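Local coordinates for protein histone-lysine N-methyltransferase, H3 lysine-9 specific SUVH4 (PDB 4QEO) that methylates histone H3 on its ninth residue, a lysine, giving a mark of epigenetic transcriptional repression, and binds methylated DNA, at residues Tyr25-Gln30 with Phe314-Leu319; Cys292-Cys298 with Cys334-Cys340. All coordinates share one frame; numbering follows the deposited sequence.

Interaction 1 (Tyr25-Gln30 with Phe314-Leu319); sequences YLLCVQ and FPYVDL
The last turn of helix 10-30 comes closest to the short strand 316-317 where Gln30 meets Val317, their CA atoms 5.7 Å apart. A helix packs here against a two-strand antiparallel ladder: strand 316-317 pairs with strand 323-324, and the long N-terminal helix 10-30 thereby leans on the Pre-SET region. Val317 and Leu319 point at the helix on either side of an inverse gamma turn centred on Asp318. The methyls of Val317 divide the work. CG2, anti to the backbone N (CG1 being at chi1 71°), meets Val29 CG1 at 3.6 Å and also lies 3.7 Å from Gln30 N, close against the helix backbone. CG1 turns to Leu26, whose CD2 it meets at 4.0 Å. Valine suits the seam, since its two methyls can face different neighbours, while the leucines reach in with CD2. Beyond them, Gln30 reaches out extended toward the backbone carbonyls of Phe314 and Tyr316, a fitting reach for a long polar side chain at the partly exposed margin. With an alanine in place of Gln30, the carbonyl of Phe314 is likely to lose the amide group beside it, and a gap would probably open between the helix end and the loop entering the strand. Farther back along the helix, Leu319 CD2 touches Leu26 CD2 at 3.8 Å. That same methyl approaches Tyr25 obliquely, 3.8 Å from its OH, while Val29 CG2 sits 3.7 Å above the tyrosine ring plane, offset toward the rim.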
ATOM      1  N   TYR A  25       6.749  -9.740  -6.373  1.00 32.69           N
ATOM      2  CA  TYR A  25       7.432  -9.902  -5.104  1.00 31.89           C
ATOM      3  C   TYR A  25       6.827 -11.022  -4.271  1.00 35.48           C
ATOM      4  O   TYR A  25       7.541 -11.898  -3.805  1.00 34.24           O
ATOM      5  CB  TYR A  25       7.361  -8.597  -4.322  1.00 28.57           C
ATOM      6  CG  TYR A  25       7.774  -8.676  -2.874  1.00 28.66           C
ATOM      7  CD1 TYR A  25       9.070  -9.001  -2.514  1.00 32.44           C
ATOM      8  CD2 TYR A  25       6.872  -8.352  -1.861  1.00 32.58           C
ATOM      9  CE1 TYR A  25       9.462  -9.029  -1.180  1.00 36.12           C
ATOM     10  CE2 TYR A  25       7.250  -8.375  -0.524  1.00 35.74           C
ATOM     11  CZ  TYR A  25       8.538  -8.726  -0.188  1.00 39.11           C
ATOM     12  OH  TYR A  25       8.904  -8.752   1.141  1.00 34.91           O
ATOM     13  N   LEU A  26       5.515 -10.981  -4.062  1.00 31.27           N
ATOM     14  CA  LEU A  26       4.895 -12.001  -3.225  1.00 31.87           C
ATOM     15  C   LEU A  26       5.004 -13.392  -3.865  1.00 35.95           C
ATOM     16  O   LEU A  26       5.168 -14.390  -3.157  1.00 36.84           O
ATOM     17  CB  LEU A  26       3.449 -11.639  -2.888  1.00 34.07           C
ATOM     18  CG  LEU A  26       3.307 -10.375  -2.039  1.00 35.91           C
ATOM     19  CD1 LEU A  26       1.833  -9.986  -1.882  1.00 36.60           C
ATOM     20  CD2 LEU A  26       3.961 -10.558  -0.682  1.00 36.65           C
ATOM     21  N   LEU A  27       4.932 -13.455  -5.193  1.00 35.40           N
ATOM     22  CA  LEU A  27       5.164 -14.724  -5.871  1.00 39.71           C
ATOM     23  C   LEU A  27       6.572 -15.250  -5.624  1.00 39.07           C
ATOM     24  O   LEU A  27       6.755 -16.457  -5.466  1.00 38.62           O
ATOM     25  CB  LEU A  27       4.912 -14.621  -7.370  1.00 41.16           C
ATOM     26  CG  LEU A  27       3.473 -14.534  -7.862  1.00 42.84           C
ATOM     27  CD1 LEU A  27       3.468 -14.071  -9.313  1.00 45.23           C
ATOM     28  CD2 LEU A  27       2.744 -15.885  -7.725  1.00 45.32           C
ATOM     29  N   CYS A  28       7.572 -14.362  -5.613  1.00 38.53           N
ATOM     30  CA  CYS A  28       8.948 -14.784  -5.335  1.00 38.38           C
ATOM     31  C   CYS A  28       9.139 -15.191  -3.873  1.00 36.94           C
ATOM     32  O   CYS A  28       9.881 -16.129  -3.579  1.00 39.54           O
ATOM     33  CB  CYS A  28       9.963 -13.689  -5.726  1.00 35.07           C
ATOM     34  SG  CYS A  28       9.977 -13.379  -7.493  1.00 44.47           S
ATOM     35  N   VAL A  29       8.477 -14.481  -2.960  1.00 36.43           N
ATOM     36  CA  VAL A  29       8.462 -14.881  -1.554  1.00 39.35           C
ATOM     37  C   VAL A  29       7.887 -16.311  -1.409  1.00 44.29           C
ATOM     38  O   VAL A  29       8.466 -17.169  -0.728  1.00 41.22           O
ATOM     39  CB  VAL A  29       7.658 -13.888  -0.683  1.00 38.52           C
ATOM     40  CG1 VAL A  29       7.439 -14.451   0.727  1.00 41.77           C
ATOM     41  CG2 VAL A  29       8.362 -12.519  -0.615  1.00 31.73           C
ATOM     42  N   GLN A  30       6.761 -16.561  -2.072  1.00 47.80           N
ATOM     43  CA  GLN A  30       6.133 -17.882  -2.047  1.00 51.38           C
ATOM     44  C   GLN A  30       7.060 -18.950  -2.619  1.00 53.45           C
ATOM     45  O   GLN A  30       7.152 -20.062  -2.090  1.00 48.51           O
ATOM     46  CB  GLN A  30       4.807 -17.878  -2.814  1.00 51.54           C
ATOM     47  CG  GLN A  30       4.156 -19.262  -2.920  1.00 55.02           C
ATOM     48  CD  GLN A  30       2.688 -19.207  -3.312  1.00 56.88           C
ATOM     49  OE1 GLN A  30       1.806 -19.438  -2.481  1.00 57.87           O
ATOM     50  NE2 GLN A  30       2.420 -18.917  -4.583  1.00 55.98           N
ATOM     51  N   PHE A 314      -1.657 -22.307  -2.856  1.00 46.25           N
ATOM     52  CA  PHE A 314      -2.122 -21.433  -1.789  1.00 44.05           C
ATOM     53  C   PHE A 314      -2.187 -19.977  -2.243  1.00 41.74           C
ATOM     54  O   PHE A 314      -1.230 -19.453  -2.816  1.00 43.61           O
ATOM     55  CB  PHE A 314      -1.241 -21.576  -0.550  1.00 44.61           C
ATOM     56  CG  PHE A 314      -1.318 -22.934   0.071  1.00 48.37           C
ATOM     57  CD1 PHE A 314      -2.393 -23.276   0.877  1.00 49.46           C
ATOM     58  CD2 PHE A 314      -0.334 -23.880  -0.173  1.00 48.57           C
ATOM     59  CE1 PHE A 314      -2.481 -24.542   1.444  1.00 50.25           C
ATOM     60  CE2 PHE A 314      -0.412 -25.143   0.398  1.00 53.86           C
ATOM     61  CZ  PHE A 314      -1.489 -25.472   1.205  1.00 50.52           C
ATOM     62  N   PRO A 315      -3.343 -19.339  -2.014  1.00 38.04           N
ATOM     63  CA  PRO A 315      -3.584 -17.944  -2.397  1.00 38.38           C
ATOM     64  C   PRO A 315      -2.864 -16.965  -1.473  1.00 34.33           C
ATOM     65  O   PRO A 315      -2.616 -15.826  -1.871  1.00 36.47           O
ATOM     66  CB  PRO A 315      -5.110 -17.809  -2.285  1.00 38.68           C
ATOM     67  CG  PRO A 315      -5.504 -18.852  -1.278  1.00 41.17           C
ATOM     68  CD  PRO A 315      -4.560 -19.999  -1.499  1.00 38.69           C
ATOM     69  N   TYR A 316      -2.516 -17.408  -0.268  1.00 33.27           N
ATOM     70  CA  TYR A 316      -1.812 -16.553   0.680  1.00 36.10           C
ATOM     71  C   TYR A 316      -0.379 -16.990   0.833  1.00 41.76           C
ATOM     72  O   TYR A 316      -0.080 -18.183   0.753  1.00 33.54           O
ATOM     73  CB  TYR A 316      -2.451 -16.587   2.066  1.00 32.83           C
ATOM     74  CG  TYR A 316      -3.886 -16.127   2.138  1.00 33.97           C
ATOM     75  CD1 TYR A 316      -4.213 -14.775   2.066  1.00 34.81           C
ATOM     76  CD2 TYR A 316      -4.914 -17.047   2.323  1.00 30.22           C
ATOM     77  CE1 TYR A 316      -5.522 -14.352   2.151  1.00 31.66           C
ATOM     78  CE2 TYR A 316      -6.229 -16.638   2.407  1.00 29.49           C
ATOM     79  CZ  TYR A 316      -6.530 -15.296   2.326  1.00 34.87           C
ATOM     80  OH  TYR A 316      -7.842 -14.902   2.419  1.00 33.13           O
ATOM     81  N   VAL A 317       0.498 -16.015   1.069  1.00 38.94           N
ATOM     82  CA  VAL A 317       1.876 -16.295   1.418  1.00 37.22           C
ATOM     83  C   VAL A 317       2.063 -15.984   2.899  1.00 35.55           C
ATOM     84  O   VAL A 317       1.390 -15.114   3.456  1.00 35.23           O
ATOM     85  CB  VAL A 317       2.877 -15.489   0.537  1.00 40.30           C
ATOM     86  CG1 VAL A 317       2.863 -14.014   0.892  1.00 34.39           C
ATOM     87  CG2 VAL A 317       4.274 -16.066   0.656  1.00 43.51           C
ATOM     88  N   ASP A 318       2.965 -16.717   3.539  1.00 37.90           N
ATOM     89  CA  ASP A 318       3.185 -16.593   4.972  1.00 35.25           C
ATOM     90  C   ASP A 318       4.164 -15.475   5.261  1.00 42.72           C
ATOM     91  O   ASP A 318       5.324 -15.725   5.593  1.00 47.26           O
ATOM     92  CB  ASP A 318       3.736 -17.905   5.539  1.00 46.91           C
ATOM     93  CG  ASP A 318       3.838 -17.885   7.051  1.00 55.72           C
ATOM     94  OD1 ASP A 318       3.246 -16.976   7.667  1.00 55.08           O
ATOM     95  OD2 ASP A 318       4.499 -18.777   7.624  1.00 66.18           O
ATOM     96  N   LEU A 319       3.694 -14.243   5.139  1.00 39.05           N
ATOM     97  CA  LEU A 319       4.555 -13.089   5.312  1.00 35.73           C
ATOM     98  C   LEU A 319       3.747 -12.032   6.036  1.00 33.44           C
ATOM     99  O   LEU A 319       2.587 -11.786   5.686  1.00 36.53           O
ATOM    100  CB  LEU A 319       5.014 -12.578   3.946  1.00 42.37           C
ATOM    101  CG  LEU A 319       5.848 -11.295   3.900  1.00 39.70           C
ATOM    102  CD1 LEU A 319       7.201 -11.511   4.571  1.00 39.55           C
ATOM    103  CD2 LEU A 319       6.019 -10.811   2.464  1.00 38.90           C
TER

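Interaction 2 (Cys292-Cys298 with Cys334-Cys340); sequences CNCRGSC and CGPHCGC. With ZN (zinc ion), chain F; ZN (zinc ion), chain H; ZN (zinc ion), chain G.
The flat group that matters between Cys292-Cys298 and Cys334-Cys340 is a peptide carbonyl, that of Cys292: Gly339 N donates to Cys292 O over 3.1 Å from a position tilted 34° from the carbonyl plane. Cys338 CA adds a CH contact to the same oxygen (Cys292 O) at 3.4 Å. These contacts align two loops around the triangular three-zinc cluster of the Pre-SET region. Three cysteine sulfurs each bridge two metals: Cys292 joins the zincs of chains F and H, Cys298 those of H and G, and Cys334 those of F and G, so zinc and sulfur alternate round a six-membered ring. The Cys334 bridge is uneven, its SG lying 2.2 Å from the zinc of chain G but 2.5 Å from that of chain F. Cys294, Cys338 and Cys340 bind one zinc apiece, and Cys304, Cys306 and Cys344 complete the tetrahedral sets. With chi1 at 67°, Cys292 carries its sulfur between the backbone N and the carbonyl carbon, which brings it inward to both metals. Its amide is used too: Cys292 N points almost straight (166°) at Cys338 SG, 3.3 Å away, and Gly335 N, at the head of a type I turn, reaches that Cys338 SG at 3.2 Å. Glycine suits position Gly339, since a CB there would probably run into Cys294 O. Nine thiolates around three zinc ions would carry a net negative charge, so two N-H donors on one sulfur are likely to spread its charge and fix its direction toward the metal.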
ATOM      1  N   CYS A 292      -9.967 -29.932   4.672  1.00 51.04           N
ATOM      2  CA  CYS A 292      -8.747 -30.700   4.440  1.00 52.27           C
ATOM      3  C   CYS A 292      -8.333 -31.485   5.682  1.00 40.98           C
ATOM      4  O   CYS A 292      -8.847 -31.242   6.776  1.00 42.42           O
ATOM      5  CB  CYS A 292      -7.617 -29.753   4.018  1.00 39.89           C
ATOM      6  SG  CYS A 292      -7.056 -28.580   5.313  1.00 41.37           S
ATOM      7  N   ASN A 293      -7.384 -32.402   5.527  1.00 45.99           N
ATOM      8  CA  ASN A 293      -6.994 -33.267   6.641  1.00 56.23           C
ATOM      9  C   ASN A 293      -5.605 -32.972   7.200  1.00 52.27           C
ATOM     10  O   ASN A 293      -5.045 -33.788   7.929  1.00 49.86           O
ATOM     11  CB  ASN A 293      -7.097 -34.749   6.254  1.00 69.44           C
ATOM     12  CG  ASN A 293      -6.084 -35.147   5.202  1.00 81.53           C
ATOM     13  OD1 ASN A 293      -4.891 -35.273   5.485  1.00 86.32           O
ATOM     14  ND2 ASN A 293      -6.555 -35.354   3.978  1.00 86.82           N
ATOM     15  N   CYS A 294      -5.056 -31.809   6.863  1.00 50.18           N
ATOM     16  CA  CYS A 294      -3.718 -31.444   7.312  1.00 52.45           C
ATOM     17  C   CYS A 294      -3.675 -31.267   8.828  1.00 55.29           C
ATOM     18  O   CYS A 294      -4.679 -30.943   9.448  1.00 54.47           O
ATOM     19  CB  CYS A 294      -3.260 -30.159   6.612  1.00 48.06           C
ATOM     20  SG  CYS A 294      -3.454 -30.195   4.805  1.00 46.60           S
ATOM     21  N   ARG A 295      -2.512 -31.484   9.425  1.00 58.41           N
ATOM     22  CA  ARG A 295      -2.338 -31.236  10.851  1.00 60.86           C
ATOM     23  C   ARG A 295      -1.526 -29.962  11.085  1.00 57.68           C
ATOM     24  O   ARG A 295      -0.518 -29.731  10.419  1.00 58.48           O
ATOM     25  CB  ARG A 295      -1.625 -32.418  11.505  1.00 69.75           C
ATOM     26  CG  ARG A 295      -2.439 -33.700  11.560  1.00 78.56           C
ATOM     27  CD  ARG A 295      -1.526 -34.901  11.772  1.00 91.22           C
ATOM     28  NE  ARG A 295      -0.437 -34.593  12.697  1.00 97.78           N
ATOM     29  CZ  ARG A 295      -0.198 -35.255  13.825  1.00102.41           C
ATOM     30  NH1 ARG A 295      -0.966 -36.278  14.173  1.00103.20           N
ATOM     31  NH2 ARG A 295       0.817 -34.897  14.602  1.00104.21           N
ATOM     32  N   GLY A 296      -1.964 -29.140  12.034  1.00 57.55           N
ATOM     33  CA  GLY A 296      -1.223 -27.952  12.419  1.00 58.07           C
ATOM     34  C   GLY A 296      -1.389 -26.787  11.462  1.00 58.25           C
ATOM     35  O   GLY A 296      -2.151 -25.861  11.740  1.00 55.70           O
ATOM     36  N   SER A 297      -0.663 -26.823  10.346  1.00 57.93           N
ATOM     37  CA  SER A 297      -0.790 -25.800   9.305  1.00 55.35           C
ATOM     38  C   SER A 297      -0.719 -26.415   7.911  1.00 56.95           C
ATOM     39  O   SER A 297      -0.063 -27.431   7.710  1.00 65.22           O
ATOM     40  CB  SER A 297       0.287 -24.731   9.461  1.00 58.58           C
ATOM     41  OG  SER A 297       0.058 -23.947  10.617  1.00 61.58           O
ATOM     42  N   CYS A 298      -1.397 -25.795   6.951  1.00 50.08           N
ATOM     43  CA  CYS A 298      -1.437 -26.318   5.588  1.00 46.15           C
ATOM     44  C   CYS A 298      -0.299 -25.732   4.754  1.00 47.31           C
ATOM     45  O   CYS A 298      -0.245 -24.517   4.520  1.00 41.87           O
ATOM     46  CB  CYS A 298      -2.784 -26.023   4.943  1.00 37.31           C
ATOM     47  SG  CYS A 298      -4.184 -26.630   5.947  1.00 39.82           S
ATOM     48  N   CYS A 334      -9.367 -22.510   4.560  1.00 40.99           N
ATOM     49  CA  CYS A 334      -9.641 -23.581   5.498  1.00 37.13           C
ATOM     50  C   CYS A 334     -10.802 -23.170   6.409  1.00 35.42           C
ATOM     51  O   CYS A 334     -11.002 -21.982   6.703  1.00 36.78           O
ATOM     52  CB  CYS A 334      -8.384 -23.923   6.301  1.00 32.29           C
ATOM     53  SG  CYS A 334      -7.045 -24.715   5.323  1.00 35.13           S
ATOM     54  N   GLY A 335     -11.581 -24.158   6.833  1.00 34.25           N
ATOM     55  CA  GLY A 335     -12.798 -23.896   7.576  1.00 36.14           C
ATOM     56  C   GLY A 335     -12.952 -24.737   8.833  1.00 33.23           C
ATOM     57  O   GLY A 335     -11.991 -25.322   9.316  1.00 32.51           O
ATOM     58  N   PRO A 336     -14.175 -24.790   9.368  1.00 38.61           N
ATOM     59  CA  PRO A 336     -14.527 -25.438  10.640  1.00 38.27           C
ATOM     60  C   PRO A 336     -14.156 -26.927  10.724  1.00 41.60           C
ATOM     61  O   PRO A 336     -13.833 -27.416  11.813  1.00 35.10           O
ATOM     62  CB  PRO A 336     -16.051 -25.263  10.701  1.00 44.85           C
ATOM     63  CG  PRO A 336     -16.298 -23.994   9.931  1.00 45.21           C
ATOM     64  CD  PRO A 336     -15.323 -24.070   8.781  1.00 41.29           C
ATOM     65  N   HIS A 337     -14.207 -27.634   9.599  1.00 38.35           N
ATOM     66  CA  HIS A 337     -13.862 -29.051   9.585  1.00 39.50           C
ATOM     67  C   HIS A 337     -12.426 -29.381   9.171  1.00 37.35           C
ATOM     68  O   HIS A 337     -12.054 -30.558   9.137  1.00 36.31           O
ATOM     69  CB  HIS A 337     -14.864 -29.853   8.733  1.00 35.20           C
ATOM     70  CG  HIS A 337     -16.226 -29.932   9.339  1.00 36.09           C
ATOM     71  ND1 HIS A 337     -17.315 -29.272   8.813  1.00 38.72           N
ATOM     72  CD2 HIS A 337     -16.667 -30.553  10.458  1.00 35.34           C
ATOM     73  CE1 HIS A 337     -18.374 -29.504   9.566  1.00 37.36           C
ATOM     74  NE2 HIS A 337     -18.007 -30.280  10.570  1.00 41.57           N
ATOM     75  N   CYS A 338     -11.622 -28.370   8.832  1.00 35.14           N
ATOM     76  CA  CYS A 338     -10.229 -28.637   8.483  1.00 35.38           C
ATOM     77  C   CYS A 338      -9.428 -29.048   9.712  1.00 41.03           C
ATOM     78  O   CYS A 338      -9.690 -28.581  10.821  1.00 43.81           O
ATOM     79  CB  CYS A 338      -9.565 -27.427   7.805  1.00 33.71           C
ATOM     80  SG  CYS A 338     -10.302 -27.021   6.208  1.00 36.00           S
ATOM     81  N   GLY A 339      -8.440 -29.913   9.501  1.00 42.15           N
ATOM     82  CA  GLY A 339      -7.656 -30.453  10.596  1.00 42.69           C
ATOM     83  C   GLY A 339      -6.647 -29.465  11.147  1.00 45.68           C
ATOM     84  O   GLY A 339      -6.080 -29.687  12.214  1.00 47.91           O
ATOM     85  N   CYS A 340      -6.429 -28.375  10.413  1.00 40.22           N
ATOM     86  CA  CYS A 340      -5.434 -27.373  10.764  1.00 42.73           C
ATOM     87  C   CYS A 340      -5.938 -26.453  11.863  1.00 44.67           C
ATOM     88  O   CYS A 340      -7.145 -26.221  11.996  1.00 38.99           O
ATOM     89  CB  CYS A 340      -5.091 -26.535   9.534  1.00 41.00           C
ATOM     90  SG  CYS A 340      -6.537 -25.704   8.822  1.00 38.12           S
TER
HETATM   91 ZN    ZN F 802      -8.356 -26.768   4.856  1.00 38.82          ZN
HETATM   92 ZN    ZN H 804      -4.900 -28.314   4.421  1.00 42.36          ZN
HETATM   93 ZN    ZN G 803      -5.420 -25.069   6.800  1.00 36.22          ZN

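From the N terminus the chain enters interaction 1 at the end of helix 10-30, then runs through the SRA domain and reaches the first arm of interaction 2, 292-298. Only afterwards does 314-319 return to the helix, closing a loop of 283 residues; 334-340 then closes the much shorter loop on the zinc cluster. The segments therefore alternate and the two loops cross. Interaction 1 ties the N-terminal helix to the Pre-SET region, while interaction 2 holds the Pre-SET region together internally. They meet at Phe314, whose CZ packs 3.7 Å from Cys298 O, so the segment that receives the helix also rests against the cluster.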